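Local coordinates for protein aromatic-amino-acid aminotransferase (Burkholderia pseudomallei, PDB 4F4E) that probably transfers amino groups between aromatic amino acids such as L-tyrosine and 2-oxoglutarate, using pyridoxal 5'-phosphate held covalently as a lysine aldimine, at residues A95-S100 against E276-L281; Q102-G107 against A236-G241; R73-A78 against G314-A319. One frame throughout, in Å; residues are numbered along the deposited sequence.

Contact 1 (A95-S100 against E276-L281)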
ATOM      1  N   ALA A  95     -16.437  -2.664   0.612  1.00  8.59           N
ATOM      2  CA  ALA A  95     -17.406  -2.060   1.494  1.00  8.85           C
ATOM      3  C   ALA A  95     -17.854  -2.996   2.623  1.00  9.01           C
ATOM      4  O   ALA A  95     -17.997  -2.579   3.787  1.00  9.65           O
ATOM      5  CB  ALA A  95     -18.604  -1.593   0.680  1.00  9.07           C
ATOM      6  N   ALA A  96     -18.066  -4.267   2.316  1.00  9.40           N
ATOM      7  CA  ALA A  96     -18.516  -5.228   3.336  1.00  9.41           C
ATOM      8  C   ALA A  96     -17.439  -5.401   4.407  1.00  9.12           C
ATOM      9  O   ALA A  96     -17.771  -5.653   5.575  1.00  9.10           O
ATOM     10  CB  ALA A  96     -18.828  -6.610   2.701  1.00  9.86           C
ATOM     11  N   TYR A  97     -16.167  -5.364   3.991  1.00  8.62           N
ATOM     12  CA  TYR A  97     -15.034  -5.447   4.933  1.00  8.28           C
ATOM     13  C   TYR A  97     -15.071  -4.231   5.849  1.00  8.25           C
ATOM     14  O   TYR A  97     -15.005  -4.379   7.074  1.00  8.32           O
ATOM     15  CB  TYR A  97     -13.689  -5.459   4.180  1.00  7.92           C
ATOM     16  CG  TYR A  97     -12.448  -5.236   5.001  1.00  7.62           C
ATOM     17  CD1 TYR A  97     -11.757  -6.308   5.571  1.00  7.63           C
ATOM     18  CD2 TYR A  97     -11.915  -3.984   5.154  1.00  7.42           C
ATOM     19  CE1 TYR A  97     -10.614  -6.090   6.308  1.00  7.66           C
ATOM     20  CE2 TYR A  97     -10.793  -3.760   5.897  1.00  7.35           C
ATOM     21  CZ  TYR A  97     -10.109  -4.826   6.456  1.00  7.55           C
ATOM     22  OH  TYR A  97      -8.934  -4.606   7.144  1.00  8.16           O
ATOM     23  N   ASP A  98     -15.240  -3.056   5.253  1.00  8.15           N
ATOM     24  CA  ASP A  98     -15.277  -1.828   6.014  1.00  8.03           C
ATOM     25  C   ASP A  98     -16.386  -1.898   7.046  1.00  8.35           C
ATOM     26  O   ASP A  98     -16.195  -1.544   8.185  1.00  8.41           O
ATOM     27  CB  ASP A  98     -15.492  -0.613   5.117  1.00  8.06           C
ATOM     28  CG  ASP A  98     -14.328  -0.316   4.220  1.00  7.64           C
ATOM     29  OD1 ASP A  98     -13.216  -0.701   4.568  1.00  7.33           O
ATOM     30  OD2 ASP A  98     -14.530   0.328   3.142  1.00  7.70           O
ATOM     31  N   ALA A  99     -17.567  -2.365   6.649  1.00  8.59           N
ATOM     32  CA  ALA A  99     -18.684  -2.513   7.586  1.00  9.20           C
ATOM     33  C   ALA A  99     -18.436  -3.517   8.694  1.00  9.28           C
ATOM     34  O   ALA A  99     -18.819  -3.272   9.824  1.00  9.25           O
ATOM     35  CB  ALA A  99     -19.958  -2.895   6.828  1.00  9.53           C
ATOM     36  N   SER A 100     -17.851  -4.660   8.367  1.00  9.79           N
ATOM     37  CA  SER A 100     -17.525  -5.679   9.374  1.00 10.10           C
ATOM     38  C   SER A 100     -16.481  -5.196  10.354  1.00 10.21           C
ATOM     39  O   SER A 100     -16.526  -5.534  11.554  1.00 10.23           O
ATOM     40  CB  SER A 100     -17.011  -6.967   8.696  1.00 10.57           C
ATOM     41  OG  SER A 100     -18.026  -7.611   7.981  1.00 11.27           O
ATOM     42  N   GLU A 276      -0.152  -9.948   3.981  1.00  7.38           N
ATOM     43  CA  GLU A 276      -1.225  -9.493   3.057  1.00  7.43           C
ATOM     44  C   GLU A 276      -1.671  -8.032   3.307  1.00  7.30           C
ATOM     45  O   GLU A 276      -2.402  -7.468   2.484  1.00  7.70           O
ATOM     46  CB  GLU A 276      -2.434 -10.433   3.071  1.00  7.57           C
ATOM     47  CG  GLU A 276      -2.109 -11.873   2.697  1.00  7.91           C
ATOM     48  CD  GLU A 276      -1.666 -12.113   1.261  1.00  8.27           C
ATOM     49  OE1 GLU A 276      -1.274 -11.147   0.525  1.00  8.65           O
ATOM     50  OE2 GLU A 276      -1.619 -13.323   0.914  1.00  8.14           O
ATOM     51  N   ARG A 277      -1.217  -7.428   4.416  1.00  6.88           N
ATOM     52  CA  ARG A 277      -1.336  -5.982   4.680  1.00  6.73           C
ATOM     53  C   ARG A 277      -2.826  -5.583   4.789  1.00  6.77           C
ATOM     54  O   ARG A 277      -3.347  -4.839   3.961  1.00  6.93           O
ATOM     55  CB  ARG A 277      -0.653  -5.122   3.623  1.00  6.52           C
ATOM     56  CG  ARG A 277       0.749  -5.604   3.191  1.00  6.38           C
ATOM     57  CD  ARG A 277       1.719  -5.770   4.341  1.00  6.31           C
ATOM     58  NE  ARG A 277       1.854  -4.576   5.144  1.00  6.09           N
ATOM     59  CZ  ARG A 277       1.584  -4.460   6.449  1.00  6.00           C
ATOM     60  NH1 ARG A 277       1.123  -5.472   7.192  1.00  5.87           N
ATOM     61  NH2 ARG A 277       1.753  -3.269   7.029  1.00  5.84           N
ATOM     62  N   VAL A 278      -3.483  -6.124   5.795  1.00  6.57           N
ATOM     63  CA  VAL A 278      -4.929  -5.978   5.990  1.00  6.75           C
ATOM     64  C   VAL A 278      -5.198  -5.236   7.305  1.00  6.59           C
ATOM     65  O   VAL A 278      -4.975  -5.770   8.387  1.00  6.83           O
ATOM     66  CB  VAL A 278      -5.602  -7.373   6.049  1.00  7.01           C
ATOM     67  CG1 VAL A 278      -7.122  -7.225   5.916  1.00  7.03           C
ATOM     68  CG2 VAL A 278      -5.066  -8.274   4.972  1.00  7.52           C
ATOM     69  N   GLY A 279      -5.606  -3.966   7.192  1.00  6.46           N
ATOM     70  CA  GLY A 279      -6.007  -3.134   8.299  1.00  6.33           C
ATOM     71  C   GLY A 279      -7.054  -2.131   7.865  1.00  6.33           C
ATOM     72  O   GLY A 279      -7.690  -2.271   6.797  1.00  6.13           O
ATOM     73  N   ALA A 280      -7.285  -1.145   8.702  1.00  6.29           N
ATOM     74  CA  ALA A 280      -8.363  -0.171   8.453  1.00  6.26           C
ATOM     75  C   ALA A 280      -8.134   1.068   9.307  1.00  6.32           C
ATOM     76  O   ALA A 280      -7.642   0.991  10.440  1.00  6.34           O
ATOM     77  CB  ALA A 280      -9.729  -0.762   8.759  1.00  6.42           C
ATOM     78  N   LEU A 281      -8.528   2.208   8.759  1.00  6.45           N
ATOM     79  CA  LEU A 281      -8.601   3.453   9.532  1.00  6.87           C
ATOM     80  C   LEU A 281     -10.074   3.747   9.694  1.00  6.97           C
ATOM     81  O   LEU A 281     -10.828   3.745   8.689  1.00  6.94           O
ATOM     82  CB  LEU A 281      -7.992   4.647   8.797  1.00  7.01           C
ATOM     83  CG  LEU A 281      -8.112   5.980   9.563  1.00  7.38           C
ATOM     84  CD1 LEU A 281      -7.265   5.942  10.856  1.00  7.34           C
ATOM     85  CD2 LEU A 281      -7.751   7.149   8.668  1.00  8.02           C
TER
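Tyr97 reaches straight out from the helix 95-106 and sets its phenol end between the CG1 methyl of Val278 and the CB of Ala280, against the backbone of Gly279. Its CG stands anti to the backbone N (chi1 167°), which carries the ring away from the helix axis and spans the gap to the strand. The hydroxyl donates to a main-chain carbonyl, with Tyr97 OH 2.7 Å from Gly279 O. This is a short bond, but the donor sits well above the carbonyl plane and the C=O...OH angle is only 103°, so neither lone pair is met directly. The oxygen of Gly279 itself lies near the plane of the ring, at its edge.

Two small aliphatic groups flank this bond. Val278 turns its CG1 branch to the ring, 3.7 Å from Tyr97 CE1, and the same methyl is 3.4 Å from Tyr97 OH. On the other side of the hydroxyl, Ala280 CB lies 4.3 Å from Tyr97 CE2. Both methyls approach obliquely. A branched valine and a short alanine suit a site where one aromatic group must come down almost to the backbone.

Strand 278-284 runs antiparallel to both its neighbours, 118-124 and 261-266, in the large-domain sheet of fold type I pyridoxal-phosphate enzymes. Helix 95-106 packs across the sheet, with 9.7 Å between the local axes at 69°. On the helix side, Asp98 OD1 lies in the ring plane of Tyr97, at its edge, where the ring hydrogens are weakly positive. Earlier in the same segment as Val278, Arg277 has left-handed backbone angles and sends its guanidinium to the cofactor phosphate of the modified lysine at position 269, while Glu276 pairs with Arg86 of the second subunit.

Contact 2 (Q102-G107 against A236-G241)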
ATOM      1  N   GLN A 102     -16.082  -2.114  11.378  1.00 10.86           N
ATOM      2  CA  GLN A 102     -16.736  -1.182  12.300  1.00 11.71           C
ATOM      3  C   GLN A 102     -17.492  -1.913  13.374  1.00 12.09           C
ATOM      4  O   GLN A 102     -17.467  -1.505  14.522  1.00 13.12           O
ATOM      5  CB  GLN A 102     -17.750  -0.287  11.601  1.00 12.05           C
ATOM      6  CG  GLN A 102     -17.159   0.619  10.651  1.00 12.11           C
ATOM      7  CD  GLN A 102     -18.146   1.555  10.023  1.00 12.71           C
ATOM      8  OE1 GLN A 102     -19.402   1.374  10.095  1.00 13.63           O
ATOM      9  NE2 GLN A 102     -17.612   2.592   9.449  1.00 11.69           N
ATOM     10  N   LYS A 103     -18.180  -2.979  13.000  1.00 12.42           N
ATOM     11  CA  LYS A 103     -18.913  -3.783  13.983  1.00 13.30           C
ATOM     12  C   LYS A 103     -17.985  -4.511  14.926  1.00 12.53           C
ATOM     13  O   LYS A 103     -18.289  -4.694  16.119  1.00 12.00           O
ATOM     14  CB  LYS A 103     -19.898  -4.726  13.272  1.00 15.11           C
ATOM     15  CG  LYS A 103     -21.046  -3.879  12.688  1.00 17.97           C
ATOM     16  CD  LYS A 103     -22.223  -4.668  12.137  1.00 20.80           C
ATOM     17  CE  LYS A 103     -23.392  -3.734  11.713  1.00 23.37           C
ATOM     18  NZ  LYS A 103     -24.545  -4.550  11.175  1.00 25.89           N
ATOM     19  N   LEU A 104     -16.845  -4.956  14.409  1.00 11.75           N
ATOM     20  CA  LEU A 104     -15.885  -5.665  15.260  1.00 11.84           C
ATOM     21  C   LEU A 104     -15.329  -4.704  16.312  1.00 11.86           C
ATOM     22  O   LEU A 104     -15.177  -5.067  17.488  1.00 12.25           O
ATOM     23  CB  LEU A 104     -14.765  -6.242  14.365  1.00 11.52           C
ATOM     24  CG  LEU A 104     -13.718  -7.092  15.057  1.00 11.44           C
ATOM     25  CD1 LEU A 104     -14.330  -8.375  15.636  1.00 11.83           C
ATOM     26  CD2 LEU A 104     -12.611  -7.453  14.057  1.00 11.18           C
ATOM     27  N   LEU A 105     -15.079  -3.468  15.909  1.00 12.00           N
ATOM     28  CA  LEU A 105     -14.545  -2.449  16.819  1.00 12.80           C
ATOM     29  C   LEU A 105     -15.539  -1.883  17.803  1.00 13.75           C
ATOM     30  O   LEU A 105     -15.210  -1.700  18.961  1.00 13.94           O
ATOM     31  CB  LEU A 105     -13.913  -1.276  16.056  1.00 12.86           C
ATOM     32  CG  LEU A 105     -12.690  -1.680  15.225  1.00 13.16           C
ATOM     33  CD1 LEU A 105     -12.264  -0.553  14.273  1.00 13.87           C
ATOM     34  CD2 LEU A 105     -11.473  -2.084  16.060  1.00 13.52           C
ATOM     35  N   LEU A 106     -16.757  -1.605  17.336  1.00 14.25           N
ATOM     36  CA  LEU A 106     -17.721  -0.796  18.070  1.00 15.53           C
ATOM     37  C   LEU A 106     -18.845  -1.597  18.629  1.00 16.58           C
ATOM     38  O   LEU A 106     -19.498  -1.110  19.541  1.00 16.53           O
ATOM     39  CB  LEU A 106     -18.275   0.370  17.202  1.00 15.89           C
ATOM     40  CG  LEU A 106     -17.166   1.285  16.685  1.00 16.56           C
ATOM     41  CD1 LEU A 106     -17.659   2.388  15.727  1.00 16.45           C
ATOM     42  CD2 LEU A 106     -16.345   1.878  17.836  1.00 17.46           C
ATOM     43  N   GLY A 107     -19.069  -2.810  18.106  1.00 17.46           N
ATOM     44  CA  GLY A 107     -20.202  -3.620  18.544  1.00 20.34           C
ATOM     45  C   GLY A 107     -21.288  -3.624  17.501  1.00 21.65           C
ATOM     46  O   GLY A 107     -21.484  -2.644  16.795  1.00 20.63           O
ATOM     47  N   ALA A 236      -3.924  -3.194  17.333  1.00  8.53           N
ATOM     48  CA  ALA A 236      -3.255  -4.172  16.500  1.00  8.51           C
ATOM     49  C   ALA A 236      -3.397  -5.604  17.044  1.00  9.11           C
ATOM     50  O   ALA A 236      -2.994  -6.541  16.382  1.00  8.84           O
ATOM     51  CB  ALA A 236      -1.790  -3.807  16.361  1.00  8.26           C
ATOM     52  N   TYR A 237      -3.943  -5.747  18.263  1.00  9.13           N
ATOM     53  CA  TYR A 237      -3.984  -7.042  18.937  1.00  9.59           C
ATOM     54  C   TYR A 237      -5.355  -7.390  19.522  1.00  9.61           C
ATOM     55  O   TYR A 237      -5.441  -8.011  20.559  1.00 10.05           O
ATOM     56  CB  TYR A 237      -2.909  -7.104  20.044  1.00  9.47           C
ATOM     57  CG  TYR A 237      -1.522  -6.890  19.528  1.00  9.53           C
ATOM     58  CD1 TYR A 237      -0.776  -7.949  18.995  1.00  9.86           C
ATOM     59  CD2 TYR A 237      -0.907  -5.629  19.621  1.00  9.63           C
ATOM     60  CE1 TYR A 237       0.506  -7.728  18.527  1.00  9.61           C
ATOM     61  CE2 TYR A 237       0.344  -5.411  19.119  1.00  9.86           C
ATOM     62  CZ  TYR A 237       1.060  -6.468  18.598  1.00  9.69           C
ATOM     63  OH  TYR A 237       2.319  -6.255  18.112  1.00  9.62           O
ATOM     64  N   GLN A 238      -6.435  -7.024  18.827  1.00 10.10           N
ATOM     65  CA  GLN A 238      -7.766  -7.319  19.306  1.00 10.21           C
ATOM     66  C   GLN A 238      -7.932  -8.828  19.336  1.00 10.60           C
ATOM     67  O   GLN A 238      -7.888  -9.470  18.306  1.00 10.54           O
ATOM     68  CB  GLN A 238      -8.857  -6.699  18.427  1.00 10.32           C
ATOM     69  CG  GLN A 238     -10.249  -6.870  19.017  1.00 10.60           C
ATOM     70  CD  GLN A 238     -11.332  -6.180  18.199  1.00 10.93           C
ATOM     71  OE1 GLN A 238     -11.064  -5.627  17.099  1.00 11.46           O
ATOM     72  NE2 GLN A 238     -12.533  -6.215  18.701  1.00 10.94           N
ATOM     73  N   GLY A 239      -8.114  -9.365  20.535  1.00 11.31           N
ATOM     74  CA  GLY A 239      -8.209 -10.812  20.757  1.00 11.70           C
ATOM     75  C   GLY A 239      -7.050 -11.430  21.509  1.00 11.69           C
ATOM     76  O   GLY A 239      -7.156 -12.576  21.961  1.00 12.84           O
ATOM     77  N   PHE A 240      -5.937 -10.707  21.637  1.00 11.03           N
ATOM     78  CA  PHE A 240      -4.777 -11.266  22.363  1.00 11.41           C
ATOM     79  C   PHE A 240      -4.737 -10.954  23.867  1.00 11.85           C
ATOM     80  O   PHE A 240      -3.834 -11.447  24.578  1.00 11.45           O
ATOM     81  CB  PHE A 240      -3.466 -10.832  21.717  1.00 11.40           C
ATOM     82  CG  PHE A 240      -3.204 -11.501  20.405  1.00 11.31           C
ATOM     83  CD1 PHE A 240      -2.630 -12.749  20.366  1.00 11.51           C
ATOM     84  CD2 PHE A 240      -3.565 -10.902  19.219  1.00 11.16           C
ATOM     85  CE1 PHE A 240      -2.368 -13.380  19.145  1.00 11.48           C
ATOM     86  CE2 PHE A 240      -3.296 -11.513  18.024  1.00 11.43           C
ATOM     87  CZ  PHE A 240      -2.712 -12.758  17.988  1.00 11.68           C
ATOM     88  N   GLY A 241      -5.612 -10.072  24.322  1.00 11.68           N
ATOM     89  CA  GLY A 241      -5.558  -9.594  25.700  1.00 12.40           C
ATOM     90  C   GLY A 241      -6.518 -10.388  26.572  1.00 13.37           C
ATOM     91  O   GLY A 241      -6.123 -11.325  27.278  1.00 13.78           O
TER
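Gln238 lays its terminal amide against the side chain of Leu104, the two chains sliding past each other in opposite directions. Extended from CB to CD, with CG anti to the backbone N (chi1 -173°), it is long enough to touch the last turn of helix 95-106. There Gln238 NE2 donates to Leu104 O over 3.1 Å. The N-H points almost straight at its acceptor (168°), which lies in the amide plane, although the nitrogen stands well above the plane of the peptide carbonyl. The other amide atom, Gln238 OE1, is 3.7 Å from Leu104 CG and 3.7 Å from Leu105 CD2, so two leucines bracket the amide, one on each face.

Leu104 O belongs to the final turn, close to where Gly107 leaves the helix with positive phi. Arg252 also binds here, NH2 to Leu104 O and NE to Leu105 O, so two donors grip Leu104 O. Gln238 and Gly239 are the central residues of a type II turn, Tyr237 to Phe240, the glycine taking the positive-phi place; the Tyr237 hydroxyl bonds to the cofactor O3.

NE2 also donates to Ile244 O. A primary amide suits this buried place because its two donor hydrogens can serve two main-chain carbonyls, which fixes the rotation of the amide and ties the helix end to the loop that carries cofactor-binding Tyr237.

Contact 3 (R73-A78 against G314-A319)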
ATOM      1  N   ARG A  73      -7.125 -20.562   5.691  1.00 13.21           N
ATOM      2  CA  ARG A  73      -6.934 -21.653   4.707  1.00 16.05           C
ATOM      3  C   ARG A  73      -8.275 -22.018   4.078  1.00 15.01           C
ATOM      4  O   ARG A  73      -8.423 -22.095   2.847  1.00 14.09           O
ATOM      5  CB  ARG A  73      -6.314 -22.873   5.393  1.00 18.69           C
ATOM      6  CG  ARG A  73      -5.949 -24.002   4.455  1.00 23.70           C
ATOM      7  CD  ARG A  73      -5.771 -25.309   5.230  1.00 28.75           C
ATOM      8  NE  ARG A  73      -7.017 -25.630   5.946  1.00 37.04           N
ATOM      9  CZ  ARG A  73      -7.130 -25.918   7.258  1.00 39.10           C
ATOM     10  NH1 ARG A  73      -6.045 -25.975   8.052  1.00 40.38           N
ATOM     11  NH2 ARG A  73      -8.341 -26.158   7.779  1.00 37.70           N
ATOM     12  N   ASP A  74      -9.287 -22.191   4.935  1.00 15.00           N
ATOM     13  CA  ASP A  74     -10.609 -22.581   4.451  1.00 15.44           C
ATOM     14  C   ASP A  74     -11.204 -21.544   3.549  1.00 14.54           C
ATOM     15  O   ASP A  74     -11.749 -21.879   2.469  1.00 14.69           O
ATOM     16  CB  ASP A  74     -11.545 -22.917   5.602  1.00 17.04           C
ATOM     17  CG  ASP A  74     -11.113 -24.186   6.356  1.00 19.44           C
ATOM     18  OD1 ASP A  74     -10.234 -24.892   5.830  1.00 19.30           O
ATOM     19  OD2 ASP A  74     -11.600 -24.458   7.483  1.00 21.03           O
ATOM     20  N   ALA A  75     -11.115 -20.281   3.950  1.00 13.23           N
ATOM     21  CA  ALA A  75     -11.642 -19.209   3.116  1.00 12.93           C
ATOM     22  C   ALA A  75     -10.931 -19.115   1.789  1.00 12.75           C
ATOM     23  O   ALA A  75     -11.573 -18.845   0.750  1.00 12.67           O
ATOM     24  CB  ALA A  75     -11.563 -17.851   3.824  1.00 11.97           C
ATOM     25  N   GLU A  76      -9.605 -19.258   1.815  1.00 12.80           N
ATOM     26  CA  GLU A  76      -8.812 -19.106   0.575  1.00 13.76           C
ATOM     27  C   GLU A  76      -9.157 -20.231  -0.387  1.00 15.14           C
ATOM     28  O   GLU A  76      -9.221 -20.009  -1.593  1.00 15.32           O
ATOM     29  CB  GLU A  76      -7.310 -19.107   0.811  1.00 13.67           C
ATOM     30  CG  GLU A  76      -6.805 -17.899   1.562  1.00 13.59           C
ATOM     31  CD  GLU A  76      -5.290 -17.870   1.630  1.00 13.99           C
ATOM     32  OE1 GLU A  76      -4.681 -18.767   2.240  1.00 13.77           O
ATOM     33  OE2 GLU A  76      -4.686 -16.954   1.030  1.00 14.54           O
ATOM     34  N   LYS A  77      -9.376 -21.425   0.143  1.00 16.65           N
ATOM     35  CA  LYS A  77      -9.674 -22.577  -0.715  1.00 18.74           C
ATOM     36  C   LYS A  77     -11.005 -22.357  -1.427  1.00 20.15           C
ATOM     37  O   LYS A  77     -11.107 -22.552  -2.651  1.00 22.36           O
ATOM     38  CB  LYS A  77      -9.621 -23.908   0.099  1.00 18.74           C
ATOM     39  N   ALA A  78     -12.037 -21.952  -0.690  1.00 21.79           N
ATOM     40  CA  ALA A  78     -13.308 -21.583  -1.288  1.00 22.88           C
ATOM     41  C   ALA A  78     -13.224 -20.439  -2.298  1.00 23.11           C
ATOM     42  O   ALA A  78     -13.884 -20.476  -3.341  1.00 23.48           O
ATOM     43  CB  ALA A  78     -14.327 -21.258  -0.202  1.00 22.29           C
ATOM     44  N   GLY A 314      -7.988  -8.493   2.490  1.00  7.22           N
ATOM     45  CA  GLY A 314      -9.292  -7.961   2.883  1.00  7.34           C
ATOM     46  C   GLY A 314     -10.476  -8.828   2.525  1.00  7.68           C
ATOM     47  O   GLY A 314     -11.396  -8.964   3.311  1.00  7.57           O
ATOM     48  N   ALA A 315     -10.441  -9.427   1.340  1.00  8.17           N
ATOM     49  CA  ALA A 315     -11.517 -10.298   0.907  1.00  8.32           C
ATOM     50  C   ALA A 315     -11.639 -11.534   1.804  1.00  8.82           C
ATOM     51  O   ALA A 315     -12.733 -11.975   2.115  1.00  8.47           O
ATOM     52  CB  ALA A 315     -11.348 -10.701  -0.535  1.00  8.34           C
ATOM     53  N   ILE A 316     -10.488 -12.090   2.174  1.00  8.76           N
ATOM     54  CA  ILE A 316     -10.433 -13.212   3.092  1.00  8.98           C
ATOM     55  C   ILE A 316     -10.938 -12.853   4.500  1.00  8.75           C
ATOM     56  O   ILE A 316     -11.759 -13.578   5.062  1.00  8.65           O
ATOM     57  CB  ILE A 316      -9.027 -13.812   3.112  1.00  9.17           C
ATOM     58  CG1 ILE A 316      -8.706 -14.410   1.733  1.00  9.55           C
ATOM     59  CG2 ILE A 316      -8.853 -14.841   4.196  1.00  9.40           C
ATOM     60  CD1 ILE A 316      -9.547 -15.574   1.201  1.00 10.06           C
ATOM     61  N   VAL A 317     -10.490 -11.733   5.058  1.00  8.45           N
ATOM     62  CA  VAL A 317     -10.978 -11.338   6.369  1.00  8.40           C
ATOM     63  C   VAL A 317     -12.481 -11.116   6.266  1.00  9.18           C
ATOM     64  O   VAL A 317     -13.230 -11.583   7.143  1.00 10.39           O
ATOM     65  CB  VAL A 317     -10.272 -10.091   6.902  1.00  8.05           C
ATOM     66  CG1 VAL A 317     -11.002  -9.480   8.154  1.00  7.62           C
ATOM     67  CG2 VAL A 317      -8.810 -10.377   7.203  1.00  7.47           C
ATOM     68  N   ALA A 318     -12.952 -10.390   5.241  1.00  9.29           N
ATOM     69  CA  ALA A 318     -14.398 -10.149   5.085  1.00  9.99           C
ATOM     70  C   ALA A 318     -15.171 -11.462   4.989  1.00 10.35           C
ATOM     71  O   ALA A 318     -16.254 -11.622   5.621  1.00 10.61           O
ATOM     72  CB  ALA A 318     -14.689  -9.288   3.841  1.00  9.94           C
ATOM     73  N   ALA A 319     -14.614 -12.422   4.236  1.00 10.41           N
ATOM     74  CA  ALA A 319     -15.254 -13.770   4.107  1.00 11.14           C
ATOM     75  C   ALA A 319     -15.379 -14.501   5.458  1.00 11.49           C
ATOM     76  O   ALA A 319     -16.448 -15.084   5.741  1.00 12.20           O
ATOM     77  CB  ALA A 319     -14.498 -14.652   3.090  1.00 10.91           C
TER
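Ile316 points its CB from helix 312-322 toward helix 70-81, and from there its two branches divide the opposing surface. CG2, anti to the backbone N, goes to Ala75, with Ile316 CG2 4.1 Å from Ala75 CB. CG1 takes the other course, anti to the carbonyl carbon (chi1 -65°), and comes beside the aliphatic part of Glu76, where Ile316 CG1 is 4.0 Å from Glu76 CG. At the tip, CD1 presses most closely on the opposite helix. Ile316 CD1 lies 3.6 Å from Glu76 CG and 3.7 Å from Glu76 CA, and 3.8 Å from Ala75 C. It thus rests on the backbone itself, between the side chains of Ala75 and Glu76.

Small residues make this possible. Ala75 and Ile316 have the closest CA atoms of the pair, 6.1 Å apart, and a methyl at Ala75 leaves room for the branched isoleucine. One turn further on, Ala319 CB adds a looser touch to Ala75 CB at 4.4 Å. The local helix axes pass 9.4 Å apart and cross steeply, at 111°, so each helix shows the other a short patch.

Glu76 runs across the isoleucine at about a right angle, lending its methylenes, and its CA, to the packing. Its carboxylate lies beyond, where OE2 bonds to His312 NE2 at the start of helix 312-322 and OE1 forms a salt bridge with Arg86 of the second subunit.

No hydrogen bond joins the two segments; shape and dispersion hold them together. Glutamate suits the place by serving both needs, an apolar stem against Ile316 and a buried acid whose partners would probably keep it ionised, so that the packing of two helices is coupled to the dimer interface.

Overall arrangement
Along the chain the first halves come in the order 73-78, 95-100, 102-107, and their partners in the order 236-241, 276-281, 314-319. Contacts 1 and 2 share helix 95-106, its start facing strand 278-284 and its end the loop after strand 230-235; their centres are about 12 Å apart. Contact 3 lies about 13 Å from contact 1 and touches it: Val317 of helix 312-322 meets both Tyr97 and Val278. Contacts 2 and 3, about 19 Å apart, do not touch. Arg86 of the second subunit pairs with both Glu276 and Glu76, so segments 276-281 and 73-78 reach the dimer interface, while Arg277 of 276-281 and Tyr237 of 236-241 bond to the cofactor.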